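Local coordinates for 2-polyprenyl-6-methoxyphenol hydroxylase-like FAD-dependent oxidoreductase (Streptomyces sp. NRRL 11266, PDB 6UI5), which binds flavin-adenine dinucleotide in a Rossmann-type domain and is probably an FAD-dependent oxidoreductase, at residues 8-12 against 13-17; 98-101 against 102-106; 279-283 against 284-288; 299-302 against 303-307; 106-110 against 111-115. All blocks are in the same frame, centred on the assembly; numbering follows the deposited sequence.

Interaction 1: residues 8-12 against 13-17. With FAD (flavin-adenine dinucleotide), chain C.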
# COMPACT_ATOMS: atom_id res chain seq x y z
N VAL A 8 -18.54 -15.83 28.51
CA VAL A 8 -19.19 -14.59 28.96
C VAL A 8 -19.54 -13.77 27.73
O VAL A 8 -18.65 -13.24 27.05
CB VAL A 8 -18.29 -13.76 29.89
CG1 VAL A 8 -19.11 -12.73 30.65
CG2 VAL A 8 -17.52 -14.65 30.83
N GLY A 9 -20.84 -13.60 27.47
CA GLY A 9 -21.28 -12.78 26.35
C GLY A 9 -21.94 -13.59 25.26
O GLY A 9 -21.36 -14.55 24.75
N ALA A 10 -23.16 -13.22 24.88
CA ALA A 10 -23.92 -13.96 23.88
C ALA A 10 -24.14 -13.14 22.61
O ALA A 10 -25.24 -13.11 22.05
CB ALA A 10 -25.24 -14.44 24.47
N GLY A 11 -23.10 -12.47 22.14
CA GLY A 11 -23.00 -12.12 20.73
C GLY A 11 -22.51 -13.31 19.89
O GLY A 11 -22.40 -14.45 20.37
N PRO A 12 -22.26 -13.05 18.60
CA PRO A 12 -21.77 -14.14 17.71
C PRO A 12 -20.64 -14.93 18.32
O PRO A 12 -20.66 -16.16 18.30
CB PRO A 12 -21.33 -13.42 16.43
CG PRO A 12 -21.72 -11.92 16.66
CD PRO A 12 -22.63 -11.85 17.83
N ALA A 13 -19.64 -14.23 18.85
CA ALA A 13 -18.44 -14.86 19.36
C ALA A 13 -18.77 -15.90 20.42
O ALA A 13 -18.52 -17.10 20.23
CB ALA A 13 -17.51 -13.78 19.92
N GLY A 14 -19.39 -15.46 21.52
CA GLY A 14 -19.66 -16.37 22.62
C GLY A 14 -20.70 -17.42 22.28
O GLY A 14 -20.60 -18.56 22.73
N LEU A 15 -21.72 -17.04 21.52
CA LEU A 15 -22.74 -17.99 21.11
C LEU A 15 -22.11 -19.11 20.29
O LEU A 15 -22.19 -20.30 20.63
CB LEU A 15 -23.83 -17.27 20.29
CG LEU A 15 -24.96 -16.59 21.03
CD1 LEU A 15 -25.81 -15.59 20.18
CD2 LEU A 15 -25.81 -17.71 21.58
N MET A 16 -21.43 -18.70 19.21
CA MET A 16 -20.79 -19.64 18.30
C MET A 16 -19.83 -20.57 19.03
O MET A 16 -19.78 -21.77 18.74
CB MET A 16 -20.10 -18.84 17.17
CG MET A 16 -19.29 -19.69 16.26
SD MET A 16 -20.32 -20.99 15.53
CE MET A 16 -21.18 -20.37 14.11
N LEU A 17 -19.14 -20.06 20.03
CA LEU A 17 -18.20 -20.90 20.76
C LEU A 17 -18.93 -21.90 21.64
O LEU A 17 -18.58 -23.09 21.66
CB LEU A 17 -17.24 -20.03 21.59
CG LEU A 17 -16.36 -20.69 22.65
CD1 LEU A 17 -15.36 -21.68 21.96
CD2 LEU A 17 -15.57 -19.60 23.40
PA FAD C . -20.65 -8.18 21.24
O1A FAD C . -21.50 -8.19 19.98
O2A FAD C . -20.40 -6.73 21.63
O5B FAD C . -21.33 -9.13 22.42
C5B FAD C . -20.79 -9.11 23.73
C4B FAD C . -21.91 -9.58 24.72
O4B FAD C . -21.48 -9.74 25.95
C3B FAD C . -23.01 -8.51 24.82
O3B FAD C . -24.22 -9.13 24.86
C2B FAD C . -22.73 -7.81 26.17
O2B FAD C . -23.97 -7.10 26.58
C1B FAD C . -22.44 -8.83 26.93
N9A FAD C . -21.64 -8.56 28.10
C8A FAD C . -20.65 -7.64 28.21
N7A FAD C . -20.11 -7.76 29.44
C5A FAD C . -20.74 -8.78 30.08
C6A FAD C . -20.60 -9.34 31.34
N6A FAD C . -19.78 -9.16 32.53
N1A FAD C . -21.38 -10.36 31.73
C2A FAD C . -22.31 -10.85 30.89
N3A FAD C . -22.44 -10.31 29.64
C4A FAD C . -21.67 -9.28 29.24
N1 FAD C . -20.45 -6.29 12.10
C2 FAD C . -20.49 -6.71 10.67
O2 FAD C . -20.18 -7.81 10.34
N3 FAD C . -20.94 -5.73 9.64
C4 FAD C . -21.32 -4.38 10.06
O4 FAD C . -21.69 -3.58 9.27
C4X FAD C . -21.27 -3.99 11.51
N5 FAD C . -21.66 -2.64 11.86
C5X FAD C . -21.60 -2.21 13.28
C6 FAD C . -21.97 -0.91 13.60
C7 FAD C . -21.93 -0.48 14.92
C7M FAD C . -22.39 0.97 14.96
C8 FAD C . -21.53 -1.35 15.95
C8M FAD C . -21.52 -0.79 17.38
C9 FAD C . -21.15 -2.66 15.63
C9A FAD C . -21.18 -3.11 14.29
N10 FAD C . -20.76 -4.52 13.93
C10 FAD C . -20.83 -4.93 12.53
C1' FAD C . -20.36 -5.45 15.01
C2' FAD C . -18.98 -6.12 14.96
O2' FAD C . -18.97 -7.22 14.12
C3' FAD C . -18.64 -6.71 16.33
O3' FAD C . -17.29 -7.05 16.29
C4' FAD C . -19.40 -8.00 16.71
O4' FAD C . -20.79 -7.86 16.75
C5' FAD C . -18.91 -8.29 18.13
O5' FAD C . -19.17 -9.62 18.49
P FAD C . -18.85 -10.15 20.02
O1P FAD C . -19.75 -11.31 20.34
O2P FAD C . -17.38 -10.46 20.28
O3P FAD C . -19.16 -8.84 20.99
O HOH W 1 -20.12 -12.69 22.58
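Gly-14 comes so close to Gly-9 that its CA serves as a donor: the CA-H of Gly-14 points at Gly-9 O, with 3.3 Å between CA and O. Gly-9 and Gly-11 face the cofactor. Gly-9 CA lies 3.1 Å from FAD O4B, and Gly-11 CA lies 3.4 Å from FAD O1P. The backbone thus lies directly against the ribose and the pyrophosphate.

Gly-11 is the N-cap of the helix, and its O receives Leu-15 N at 2.9 Å. The side chain of Leu-15 folds back beside its own backbone N (chi1 -85°). This lays CD1 over Ala-10 O and brings CG to 4.1 Å from Ala-10 CB.

Ala-13 N donates to FAD O1P at 3.3 Å, and Ala-13 CB also touches O1P and O2P of this phosphate. A water accepts a hydrogen bond from Gly-14 N and donates one to FAD O1P; the bond it accepts from Gly-11 N is weak. The positive end of the helix probably favours the phosphate charge. Asp-32 bonds to Ala-10 N and to FAD. This strand-turn-helix, with Gly-9, Gly-11 and Gly-14 spaced as in GxGxxG, is consistent with the dinucleotide-binding turn of a Rossmann fold.

Interaction 2: residues 98-101 against 102-106; sequences SRLE and KVLID
Ser-98 begins the contact with its carbonyl, which accepts Lys-102 N at 2.9 Å. The CB of Lys-102 also rests against Ser-98 O. Gln-37 gives a second hydrogen bond to this oxygen from outside the helix.

Arg-99 follows with the same backbone pattern: its O takes Val-103 N at 3.2 Å. Val-103 CG1 lies beside that oxygen, while its CG2 turns to Leu-100 O.

Leu-100 makes the apolar contact of this part. Its CG is anti to the backbone N (chi1 164°). The side chains of Leu-100 and Leu-104 cross at a slant. Leu-104 CD1 sits 3.6 Å from Leu-100 CG and almost as near to Leu-100 CD1. Leu-104 N bonds to Leu-100 O as well. Beyond this pair, Leu-104 packs on Met-16 and Leu-59.

Glu-101 O accepts Ile-105 N at 2.8 Å in a nearly straight bond (168°), and Ile-105 CG1 packs against the same oxygen. The Glu-101 side chain runs out extended toward the cofactor side, where OE1 meets Gln-97 and forms a salt bridge with Arg-38. Arg-38 in turn bonds to FAD, so Glu-101 acts as a second-shell residue.

On the outer side Lys-102 bends at chi2 and chi4. This carries NZ forward along the helix to Asp-106, where it lies 2.7 Å from both OD1 and OD2, in an i to i+4 salt bridge.

Such a run of i to i+4 bonds is that of a regular amphipathic alpha-helix. Here helix 97-110 packs on helix 12-22 of the FAD-binding fold.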
# COMPACT_ATOMS: atom_id res chain seq x y z
N SER A 98 -29.43 -10.11 13.73
CA SER A 98 -30.33 -10.73 14.68
C SER A 98 -30.83 -12.07 14.17
O SER A 98 -31.10 -12.98 14.98
CB SER A 98 -31.51 -9.81 15.01
OG SER A 98 -32.35 -9.64 13.89
N ARG A 99 -30.97 -12.22 12.85
CA ARG A 99 -31.36 -13.52 12.29
C ARG A 99 -30.27 -14.56 12.52
O ARG A 99 -30.56 -15.72 12.85
CB ARG A 99 -31.69 -13.40 10.80
CG ARG A 99 -33.06 -12.77 10.51
CD ARG A 99 -33.34 -12.60 9.01
NE ARG A 99 -33.99 -13.76 8.41
CZ ARG A 99 -33.45 -14.54 7.47
NH1 ARG A 99 -32.24 -14.29 6.99
NH2 ARG A 99 -34.14 -15.57 7.00
N LEU A 100 -29.00 -14.16 12.38
CA LEU A 100 -27.89 -15.05 12.68
C LEU A 100 -27.86 -15.43 14.15
O LEU A 100 -27.69 -16.61 14.50
CB LEU A 100 -26.58 -14.39 12.30
CG LEU A 100 -25.38 -15.08 12.93
CD1 LEU A 100 -25.12 -16.37 12.19
CD2 LEU A 100 -24.19 -14.16 12.84
N GLU A 101 -28.00 -14.44 15.04
CA GLU A 101 -27.93 -14.73 16.47
C GLU A 101 -29.07 -15.64 16.88
O GLU A 101 -28.89 -16.51 17.75
CB GLU A 101 -27.94 -13.43 17.29
CG GLU A 101 -26.89 -12.43 16.82
CD GLU A 101 -26.55 -11.33 17.85
OE1 GLU A 101 -25.48 -10.71 17.69
OE2 GLU A 101 -27.34 -11.08 18.81
N LYS A 102 -30.23 -15.48 16.26
CA LYS A 102 -31.35 -16.34 16.58
C LYS A 102 -31.03 -17.80 16.26
O LYS A 102 -31.25 -18.69 17.09
CB LYS A 102 -32.60 -15.86 15.84
CG LYS A 102 -33.82 -16.74 15.99
CD LYS A 102 -34.48 -16.55 17.30
CE LYS A 102 -35.67 -17.47 17.43
NZ LYS A 102 -35.30 -18.90 17.45
N VAL A 103 -30.44 -18.07 15.08
CA VAL A 103 -30.19 -19.49 14.80
C VAL A 103 -29.10 -20.03 15.72
O VAL A 103 -29.11 -21.22 16.07
CB VAL A 103 -29.86 -19.77 13.31
CG1 VAL A 103 -30.93 -19.20 12.39
CG2 VAL A 103 -28.50 -19.26 12.94
N LEU A 104 -28.17 -19.18 16.18
CA LEU A 104 -27.16 -19.73 17.08
C LEU A 104 -27.68 -19.89 18.52
O LEU A 104 -27.28 -20.83 19.21
CB LEU A 104 -25.89 -18.88 17.06
CG LEU A 104 -25.31 -18.61 15.68
CD1 LEU A 104 -24.49 -17.30 15.68
CD2 LEU A 104 -24.43 -19.80 15.14
N ILE A 105 -28.57 -18.99 18.97
CA ILE A 105 -29.25 -19.26 20.24
C ILE A 105 -30.04 -20.55 20.15
O ILE A 105 -30.04 -21.37 21.08
CB ILE A 105 -30.15 -18.07 20.64
CG1 ILE A 105 -29.33 -16.81 20.91
CG2 ILE A 105 -31.02 -18.46 21.84
CD1 ILE A 105 -30.19 -15.53 21.02
N ASP A 106 -30.72 -20.77 19.02
CA ASP A 106 -31.45 -22.02 18.84
C ASP A 106 -30.52 -23.22 18.92
O ASP A 106 -30.75 -24.15 19.70
CB ASP A 106 -32.19 -22.02 17.51
CG ASP A 106 -33.48 -21.26 17.57
OD1 ASP A 106 -33.91 -20.84 18.67
OD2 ASP A 106 -34.07 -21.07 16.49

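Interaction 3: residues 279-283 against 284-288; sequences VFIAG and DAAHV. With FAD (flavin-adenine dinucleotide), chain C.
Asp-284 N donates to FAD O2P at 2.7 Å, and the bond is almost straight (170°). The Asp-284 carboxylate reaches the ribityl chain. FAD O3' donates a hydrogen bond to Asp-284 OD1; the 2.4 Å between O3' and OD1 is shorter than expected, and its exact value is doubtful. Asp-284 thus meets both the phosphate and the ribityl chain. Just before it, Gly-283 has positive phi, and its CA lies 3.3 Å from FAD O2P.

Gly-283 O closes the turn. It accepts Ala-286 N at 2.9 Å, with the donor well above the carbonyl plane, and more weakly His-287 N. The same oxygen lies over one face of the His-287 ring, 3.3 Å above its centre. The ring is folded back over this carbonyl because its CG stands between the backbone N and the carbonyl carbon (chi1 40°). His-287 NE2 then bonds to Asp-303, whose OD2 also receives Gly-283 N.

Farther out the contact is apolar. Ile-281 CD1 reaches 3.4 Å from Ala-285 O and touches Ala-286, with 4.1 Å between CD1 and Ala-286 CB.

The turn joins strand 279-281, at an edge of the parallel sheet beside strand 150-153, to strand 287-288, which pairs with strand 257-271. Helix 295-316 lies against it, with Thr-299 on His-287 and Asp-303 on Ala-282, and with Leu-307 on Phe-280 of the strand.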
# COMPACT_ATOMS: atom_id res chain seq x y z
N VAL A 279 -7.68 -18.51 30.88
CA VAL A 279 -8.53 -17.39 30.47
C VAL A 279 -8.20 -17.01 29.03
O VAL A 279 -7.08 -16.58 28.73
CB VAL A 279 -8.38 -16.18 31.40
CG1 VAL A 279 -9.35 -15.10 30.99
CG2 VAL A 279 -8.65 -16.60 32.84
N PHE A 280 -9.17 -17.17 28.14
CA PHE A 280 -9.06 -16.73 26.75
C PHE A 280 -10.01 -15.57 26.53
O PHE A 280 -10.85 -15.24 27.38
CB PHE A 280 -9.38 -17.86 25.76
CG PHE A 280 -8.53 -19.07 25.94
CD1 PHE A 280 -8.76 -19.96 26.97
CD2 PHE A 280 -7.49 -19.32 25.09
CE1 PHE A 280 -7.99 -21.08 27.13
CE2 PHE A 280 -6.71 -20.46 25.24
CZ PHE A 280 -6.96 -21.33 26.26
N ILE A 281 -9.87 -14.96 25.35
CA ILE A 281 -10.80 -13.91 24.94
C ILE A 281 -10.96 -14.02 23.43
O ILE A 281 -10.10 -14.56 22.73
CB ILE A 281 -10.35 -12.49 25.33
CG1 ILE A 281 -8.95 -12.20 24.83
CG2 ILE A 281 -10.44 -12.28 26.84
CD1 ILE A 281 -8.63 -10.74 24.86
N ALA A 282 -12.07 -13.47 22.93
CA ALA A 282 -12.43 -13.69 21.54
C ALA A 282 -13.39 -12.60 21.11
O ALA A 282 -13.99 -11.90 21.94
CB ALA A 282 -13.06 -15.08 21.34
N GLY A 283 -13.53 -12.46 19.79
CA GLY A 283 -14.40 -11.44 19.23
C GLY A 283 -13.96 -10.04 19.59
O GLY A 283 -12.78 -9.70 19.54
N ASP A 284 -14.95 -9.21 19.98
CA ASP A 284 -14.68 -7.79 20.22
C ASP A 284 -13.80 -7.58 21.44
O ASP A 284 -12.98 -6.66 21.45
CB ASP A 284 -15.98 -7.02 20.38
CG ASP A 284 -16.36 -6.28 19.11
OD1 ASP A 284 -15.76 -6.61 18.05
OD2 ASP A 284 -17.24 -5.39 19.18
N ALA A 285 -13.93 -8.44 22.45
CA ALA A 285 -12.97 -8.42 23.56
C ALA A 285 -11.52 -8.60 23.09
O ALA A 285 -10.60 -8.16 23.78
CB ALA A 285 -13.34 -9.51 24.57
N ALA A 286 -11.28 -9.25 21.95
CA ALA A 286 -9.91 -9.40 21.50
C ALA A 286 -9.50 -8.32 20.50
O ALA A 286 -8.30 -7.97 20.44
CB ALA A 286 -9.69 -10.79 20.88
N HIS A 287 -10.45 -7.76 19.75
CA HIS A 287 -10.06 -6.86 18.67
C HIS A 287 -11.31 -6.15 18.14
O HIS A 287 -12.37 -6.78 18.00
CB HIS A 287 -9.37 -7.63 17.52
CG HIS A 287 -10.02 -8.95 17.25
ND1 HIS A 287 -11.15 -9.08 16.47
CD2 HIS A 287 -9.75 -10.19 17.73
CE1 HIS A 287 -11.53 -10.35 16.45
NE2 HIS A 287 -10.70 -11.04 17.21
N VAL A 288 -11.15 -4.86 17.83
CA VAL A 288 -12.22 -3.99 17.35
C VAL A 288 -11.64 -2.97 16.39
O VAL A 288 -10.44 -2.66 16.45
CB VAL A 288 -12.95 -3.23 18.48
CG1 VAL A 288 -13.67 -4.21 19.43
CG2 VAL A 288 -11.96 -2.36 19.21
PA FAD C . -20.65 -8.18 21.24
O1A FAD C . -21.50 -8.19 19.98
O2A FAD C . -20.40 -6.73 21.63
O5B FAD C . -21.33 -9.13 22.42
C5B FAD C . -20.79 -9.11 23.73
C4B FAD C . -21.91 -9.58 24.72
O4B FAD C . -21.48 -9.74 25.95
C3B FAD C . -23.01 -8.51 24.82
O3B FAD C . -24.22 -9.13 24.86
C2B FAD C . -22.73 -7.81 26.17
O2B FAD C . -23.97 -7.10 26.58
C1B FAD C . -22.44 -8.83 26.93
N9A FAD C . -21.64 -8.56 28.10
C8A FAD C . -20.65 -7.64 28.21
N7A FAD C . -20.11 -7.76 29.44
C5A FAD C . -20.74 -8.78 30.08
C6A FAD C . -20.60 -9.34 31.34
N6A FAD C . -19.78 -9.16 32.53
N1A FAD C . -21.38 -10.36 31.73
C2A FAD C . -22.31 -10.85 30.89
N3A FAD C . -22.44 -10.31 29.64
C4A FAD C . -21.67 -9.28 29.24
N1 FAD C . -20.45 -6.29 12.10
C2 FAD C . -20.49 -6.71 10.67
O2 FAD C . -20.18 -7.81 10.34
N3 FAD C . -20.94 -5.73 9.64
C4 FAD C . -21.32 -4.38 10.06
O4 FAD C . -21.69 -3.58 9.27
C4X FAD C . -21.27 -3.99 11.51
N5 FAD C . -21.66 -2.64 11.86
C5X FAD C . -21.60 -2.21 13.28
C6 FAD C . -21.97 -0.91 13.60
C7 FAD C . -21.93 -0.48 14.92
C7M FAD C . -22.39 0.97 14.96
C8 FAD C . -21.53 -1.35 15.95
C8M FAD C . -21.52 -0.79 17.38
C9 FAD C . -21.15 -2.66 15.63
C9A FAD C . -21.18 -3.11 14.29
N10 FAD C . -20.76 -4.52 13.93
C10 FAD C . -20.83 -4.93 12.53
C1' FAD C . -20.36 -5.45 15.01
C2' FAD C . -18.98 -6.12 14.96
O2' FAD C . -18.97 -7.22 14.12
C3' FAD C . -18.64 -6.71 16.33
O3' FAD C . -17.29 -7.05 16.29
C4' FAD C . -19.40 -8.00 16.71
O4' FAD C . -20.79 -7.86 16.75
C5' FAD C . -18.91 -8.29 18.13
O5' FAD C . -19.17 -9.62 18.49
P FAD C . -18.85 -10.15 20.02
O1P FAD C . -19.75 -11.31 20.34
O2P FAD C . -17.38 -10.46 20.28
O3P FAD C . -19.16 -8.84 20.99

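Interaction 4: residues 299-302 against 303-307; sequences TAIG and DAVNL
Asp-303 and Thr-299 form the shortest of the backbone bonds, with 2.6 Å from Asp-303 N to Thr-299 O. Val-305 N to Ile-301 O is 2.9 Å and nearly straight at 167°. Asn-306 N meets Gly-302 O at 3.0 Å. The bond from Ala-304 N to Ala-300 O is weak. Together these are the i to i+4 bonds of one continuous helix.

The polar side chains turn to partners beyond this turn. Asp-303 CG is anti to its carbonyl carbon (chi1 -79°), which folds the carboxylate back over Thr-299 O, with CG 3.1 Å from that oxygen. This brings two acceptors close together. The carboxylate's bonds lie elsewhere: OD1 forms a salt bridge with Arg-331 NH1, from helix 325-346, and OD2 serves the 279-288 turn, through His-287 and Gly-283. These donors would probably stabilise the buried negative charge. Thr-299 OG1 bonds back to Gln-295 O. Asn-306 places its amide between Lys-310, which meets OD1, and Glu-330, which meets ND2.

Apolar packing is lighter. The branches Ile-301 CG2 and Val-305 CG2 meet at 4.1 Å, their side chains slanting past each other, and Val-305 CG2 also lies 3.3 Å from Ile-301 O. Ala-304 and Ile-301 offer their side chains to Met-16 of helix 12-22.

The side chain of Ala-300 comes within about 4 Å of FAD. The segment is thus part of a buried central helix of the FAD-binding domain, packed between helices 12-22 and 325-346, whose Asp-303 braces the 279-288 turn from the second shell.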
# COMPACT_ATOMS: atom_id res chain seq x y z
N THR A 299 -14.12 -12.33 11.93
CA THR A 299 -13.12 -12.65 12.94
C THR A 299 -13.77 -13.19 14.21
O THR A 299 -13.25 -14.12 14.83
CB THR A 299 -12.26 -11.42 13.23
OG1 THR A 299 -13.09 -10.33 13.60
CG2 THR A 299 -11.50 -11.00 11.97
N ALA A 300 -14.93 -12.65 14.58
CA ALA A 300 -15.60 -13.13 15.78
C ALA A 300 -15.95 -14.61 15.66
O ALA A 300 -15.61 -15.41 16.53
CB ALA A 300 -16.87 -12.30 16.04
N ILE A 301 -16.64 -14.98 14.58
CA ILE A 301 -16.97 -16.38 14.37
C ILE A 301 -15.70 -17.19 14.16
O ILE A 301 -15.53 -18.27 14.74
CB ILE A 301 -17.94 -16.49 13.19
CG1 ILE A 301 -19.25 -15.75 13.50
CG2 ILE A 301 -18.25 -17.93 12.91
CD1 ILE A 301 -20.15 -16.55 14.39
N GLY A 302 -14.76 -16.65 13.38
CA GLY A 302 -13.45 -17.28 13.20
C GLY A 302 -12.75 -17.57 14.51
O GLY A 302 -12.19 -18.64 14.69
N ASP A 303 -12.83 -16.63 15.46
CA ASP A 303 -12.19 -16.84 16.76
C ASP A 303 -12.76 -18.08 17.45
O ASP A 303 -12.01 -18.92 17.96
CB ASP A 303 -12.38 -15.60 17.66
CG ASP A 303 -11.43 -14.45 17.34
OD1 ASP A 303 -10.47 -14.60 16.56
OD2 ASP A 303 -11.65 -13.36 17.91
N ALA A 304 -14.08 -18.20 17.46
CA ALA A 304 -14.71 -19.28 18.20
C ALA A 304 -14.49 -20.62 17.51
O ALA A 304 -14.31 -21.65 18.18
CB ALA A 304 -16.22 -19.01 18.36
N VAL A 305 -14.55 -20.63 16.19
CA VAL A 305 -14.35 -21.88 15.48
C VAL A 305 -12.93 -22.39 15.73
O VAL A 305 -12.72 -23.57 16.00
CB VAL A 305 -14.67 -21.70 13.99
CG1 VAL A 305 -14.30 -22.92 13.17
CG2 VAL A 305 -16.19 -21.40 13.84
N ASN A 306 -11.95 -21.47 15.75
CA ASN A 306 -10.59 -21.86 16.10
C ASN A 306 -10.50 -22.40 17.52
O ASN A 306 -9.90 -23.45 17.75
CB ASN A 306 -9.65 -20.67 15.93
CG ASN A 306 -8.19 -21.08 16.08
OD1 ASN A 306 -7.75 -21.41 17.18
ND2 ASN A 306 -7.45 -21.08 14.97
N LEU A 307 -11.10 -21.70 18.50
CA LEU A 307 -10.86 -22.07 19.89
C LEU A 307 -11.74 -23.21 20.37
O LEU A 307 -11.30 -24.04 21.17
CB LEU A 307 -11.03 -20.86 20.80
CG LEU A 307 -10.94 -21.18 22.28
CD1 LEU A 307 -9.56 -21.69 22.56
CD2 LEU A 307 -11.27 -19.96 23.13

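Interaction 5: residues 106-110 against 111-115; sequences DRAVE and LGVDL
Arg-107 and Leu-111 meet through their aliphatic parts, one side chain slanting over the other. Leu-111 CD1 lies 3.5 Å from Arg-107 CG and almost as close to CD. Arg-107 CG is anti to the backbone N (chi1 171°), and the bend at chi2 (73°) sets CD beside the leucine as well. The guanidinium group goes elsewhere: NH1 bonds to Arg-57 O. Its NE has a long salt bridge to Glu-110 OE1, at 3.7 Å. Under this pair Leu-111 N bonds to Arg-107 O at 3.0 Å.

Ala-108 CB and Val-113 CB come within 4.2 Å of each other. Val-109 CG1 touches Leu-115 CD1, the leucine reaching back from the strand to the last helical turn. Here too the contact is a light one, 4.2 Å between CG1 and CD1.

The chain reverses at Gly-112, which has positive phi. Val-113 N returns to Ala-108 O at 3.1 Å, and Gly-112 N to Val-109 O, its donor high above the carbonyl plane. Two bonds back into the last turn make this a Schellman motif.

The motif ends helix 97-110 and leads into strand 114-116, an outermost strand of the parallel sheet. Asp-114 pairs there with strand 28-31, while Val-113 and Leu-111 pack on helix 12-22.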
# COMPACT_ATOMS: atom_id res chain seq x y z
N ASP A 106 -30.72 -20.77 19.02
CA ASP A 106 -31.45 -22.02 18.84
C ASP A 106 -30.52 -23.22 18.92
O ASP A 106 -30.75 -24.15 19.70
CB ASP A 106 -32.19 -22.02 17.51
CG ASP A 106 -33.48 -21.26 17.57
OD1 ASP A 106 -33.91 -20.84 18.67
OD2 ASP A 106 -34.07 -21.07 16.49
N ARG A 107 -29.45 -23.20 18.11
CA ARG A 107 -28.53 -24.34 18.10
C ARG A 107 -27.91 -24.55 19.47
O ARG A 107 -27.71 -25.69 19.90
CB ARG A 107 -27.43 -24.14 17.05
CG ARG A 107 -26.33 -25.18 17.14
CD ARG A 107 -26.83 -26.51 16.64
NE ARG A 107 -27.31 -26.39 15.27
CZ ARG A 107 -26.57 -26.61 14.19
NH1 ARG A 107 -25.27 -27.01 14.29
NH2 ARG A 107 -27.14 -26.43 13.00
N ALA A 108 -27.65 -23.45 20.20
CA ALA A 108 -27.05 -23.59 21.52
C ALA A 108 -28.00 -24.31 22.48
O ALA A 108 -27.57 -25.22 23.22
CB ALA A 108 -26.68 -22.21 22.06
N VAL A 109 -29.29 -23.95 22.48
CA VAL A 109 -30.14 -24.52 23.51
C VAL A 109 -30.37 -25.99 23.22
O VAL A 109 -30.41 -26.80 24.15
CB VAL A 109 -31.47 -23.72 23.69
CG1 VAL A 109 -31.17 -22.25 23.91
CG2 VAL A 109 -32.44 -23.91 22.53
N GLU A 110 -30.44 -26.39 21.95
CA GLU A 110 -30.64 -27.81 21.66
C GLU A 110 -29.39 -28.65 21.93
O GLU A 110 -29.51 -29.81 22.33
CB GLU A 110 -31.12 -28.04 20.23
CG GLU A 110 -30.25 -27.41 19.19
CD GLU A 110 -31.07 -26.93 18.02
OE1 GLU A 110 -30.61 -27.07 16.86
OE2 GLU A 110 -32.19 -26.43 18.26
N LEU A 111 -28.19 -28.08 21.72
CA LEU A 111 -26.99 -28.82 22.08
C LEU A 111 -26.72 -28.79 23.58
O LEU A 111 -25.73 -29.38 24.03
CB LEU A 111 -25.76 -28.33 21.31
CG LEU A 111 -25.74 -28.29 19.76
CD1 LEU A 111 -24.59 -27.38 19.29
CD2 LEU A 111 -25.64 -29.68 19.08
N GLY A 112 -27.58 -28.14 24.36
CA GLY A 112 -27.50 -28.26 25.80
C GLY A 112 -26.61 -27.26 26.50
O GLY A 112 -26.24 -27.49 27.66
N VAL A 113 -26.23 -26.17 25.84
CA VAL A 113 -25.61 -25.08 26.56
C VAL A 113 -26.56 -24.59 27.64
O VAL A 113 -27.75 -24.38 27.38
CB VAL A 113 -25.26 -23.94 25.59
CG1 VAL A 113 -24.92 -22.71 26.38
CG2 VAL A 113 -24.11 -24.36 24.71
N ASP A 114 -26.05 -24.40 28.85
CA ASP A 114 -26.83 -23.69 29.86
C ASP A 114 -26.68 -22.21 29.55
O ASP A 114 -25.68 -21.58 29.91
CB ASP A 114 -26.36 -24.03 31.26
CG ASP A 114 -27.19 -23.34 32.35
OD1 ASP A 114 -28.26 -22.77 32.05
OD2 ASP A 114 -26.76 -23.40 33.52
N LEU A 115 -27.68 -21.64 28.88
CA LEU A 115 -27.67 -20.23 28.48
C LEU A 115 -28.42 -19.40 29.54
O LEU A 115 -29.55 -19.75 29.91
CB LEU A 115 -28.32 -20.11 27.09
CG LEU A 115 -28.17 -18.82 26.27
CD1 LEU A 115 -28.73 -19.03 24.89
CD2 LEU A 115 -28.91 -17.64 26.94

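In the fold
All five contacts lie in the FAD-binding domain. Along the chain the order is interaction 1, 2, 5, 3, 4. Interaction 1 is central: it touches interactions 2, 3 and 4, whose centres are 10 to 11 Å away. Helix 12-22 packs on helix 97-110, which carries interaction 2 and the start of interaction 5, and on helix 295-316, which carries interaction 4. Interactions 3 and 5 involve the two outermost strands of the parallel sheet, with centres about 22 Å apart. Interaction 4 supports interaction 3 through Asp-303. Interactions 1 and 3 touch FAD, interactions 2 and 4 come near it, and interaction 5 lies farther out at the sheet edge.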